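Local coordinates for protein rhizobiales Sp. Pch2 (Marine metagenome, PDB 6PB3) that acts as a Trip13/Pch2-like AAA+ ATPase remodeller of HORMA domain proteins, through which it regulates bacterial cGAS-like enzymes in bacteriophage immunity, at the interface of chains A and B. Residues are numbered along the deposited sequence; one frame, centred on the assembly and turned at random. Chains: chain A/B, Rhizobiales Sp. Pch2.

The interface of chains A and B. Residues chain A 55, 60, 66; chain B 242, 280, 283, 288-289.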
# COMPACT_ATOMS: atom_id res chain seq x y z
N TRP A 55 15.80 25.90 -40.21
CA TRP A 55 14.41 26.32 -40.02
C TRP A 55 14.32 27.54 -39.12
O TRP A 55 13.59 28.49 -39.41
CB TRP A 55 13.56 25.19 -39.46
CG TRP A 55 12.24 25.69 -38.94
CD1 TRP A 55 11.10 25.88 -39.65
CD2 TRP A 55 11.95 26.10 -37.59
NE1 TRP A 55 10.10 26.37 -38.84
CE2 TRP A 55 10.60 26.51 -37.57
CE3 TRP A 55 12.68 26.14 -36.41
CZ2 TRP A 55 9.97 26.97 -36.41
CZ3 TRP A 55 12.06 26.60 -35.25
CH2 TRP A 55 10.72 27.01 -35.26
N HIS A 60 12.61 32.41 -37.69
CA HIS A 60 12.77 33.20 -36.46
C HIS A 60 14.25 33.49 -36.21
O HIS A 60 14.84 32.99 -35.26
CB HIS A 60 12.16 32.48 -35.26
CG HIS A 60 10.70 32.15 -35.43
ND1 HIS A 60 10.24 30.86 -35.57
CD2 HIS A 60 9.61 32.95 -35.48
CE1 HIS A 60 8.93 30.88 -35.70
NE2 HIS A 60 8.52 32.14 -35.66
N LEU A 66 15.37 29.62 -28.71
CA LEU A 66 14.25 28.83 -29.22
C LEU A 66 14.65 27.38 -29.46
O LEU A 66 13.95 26.45 -29.04
CB LEU A 66 13.72 29.46 -30.51
CG LEU A 66 12.71 28.62 -31.31
CD1 LEU A 66 11.50 28.29 -30.47
CD2 LEU A 66 12.30 29.38 -32.57
N THR B 242 10.00 35.08 -31.44
CA THR B 242 9.04 34.40 -32.30
C THR B 242 7.80 35.23 -32.55
O THR B 242 6.94 34.80 -33.32
CB THR B 242 8.63 33.05 -31.69
OG1 THR B 242 7.92 33.29 -30.47
CG2 THR B 242 9.84 32.18 -31.42
N VAL B 280 7.83 23.47 -30.85
CA VAL B 280 8.81 23.71 -31.91
C VAL B 280 8.60 22.74 -33.07
O VAL B 280 8.51 23.15 -34.24
CB VAL B 280 10.24 23.59 -31.35
CG1 VAL B 280 11.25 23.74 -32.48
CG2 VAL B 280 10.46 24.63 -30.27
N ALA B 283 5.84 23.35 -35.73
CA ALA B 283 6.12 24.29 -36.81
C ALA B 283 7.21 23.79 -37.75
O ALA B 283 7.09 23.94 -38.96
CB ALA B 283 6.52 25.64 -36.22
N SER B 288 6.11 28.76 -39.55
CA SER B 288 6.48 29.54 -38.38
C SER B 288 5.64 29.10 -37.18
O SER B 288 4.60 28.44 -37.31
CB SER B 288 6.31 31.03 -38.67
OG SER B 288 5.24 31.27 -39.57
N ILE B 289 6.11 29.47 -35.99
CA ILE B 289 5.43 29.09 -34.76
C ILE B 289 4.04 29.72 -34.71
O ILE B 289 3.87 30.91 -34.99
CB ILE B 289 6.28 29.48 -33.54
CG1 ILE B 289 7.38 28.43 -33.34
CG2 ILE B 289 5.44 29.59 -32.28
CD1 ILE B 289 8.53 28.90 -32.51
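A:Leu66 and B:Ile289 meet tip to tip, methyl against methyl, with CD1 of the leucine 3.6 Å from CD1 of the isoleucine. The pair illustrates how a small apolar patch can contribute to the contact between neighbouring subunits of an AAA+ assembly, one aliphatic side chain being surrounded by groups of the other chain. The second methyl of A:Leu66, CD2, also lies near B:Ile289 CD1 and comes within 3.9 Å of B:Thr242 CG2. The A:Leu66 and B:Val280 side chains run antiparallel alongside one another, with leucine CD1 facing B:Val280 CG2. B:Ile289 carries CG1 opposite its carbonyl carbon (chi1 -80°), and its extended end (chi2 161°) brings CD1 in among A:Leu66, A:Trp55 and A:His60. The indole of A:Trp55 offers the edge of its six-membered ring: CD1 of B:Ile289 lies in the plane of the indole, 4.0 Å from A:Trp55 CH2, the two side chains crossing at about a right angle.

A:His60 wedges between B:Thr242 and B:Ile289. With CG placed beside its own backbone N (chi1 -58°), the imidazole reaches into chain B. The backbone N of B:Ile289 stands at the ring edge, in plane, 3.2 Å from CE1 of A:His60, a close contact of the amide with a ring carbon. Over one face of the imidazole B:Thr242 CG2 sits towards the rim, and CA of B:Thr242 approaches A:His60 CD2 at 3.5 Å.

Packing is looser towards the margins. B:Ala283 buries little surface, its CB touching A:Trp55 CZ2 at 3.7 Å, and B:Ser288 brushes the imidazole with its CA and CB. B:Val280 CG1 stays 4.1 Å from A:Trp55 CZ3.

The interface is not an exact two-fold, as would fit the six-subunit deposited assembly. Chain A supplies A:Trp55 from helix 49-59, A:His60 from just beyond that helix, and A:Leu66 from the loop leading to helix 68-71. Chain B answers with the end of helix 268-283, the following segment that carries B:Ser288 and B:Ile289 ahead of helix 291-300, and the loop of B:Thr242 between helices 228-239 and 246-255.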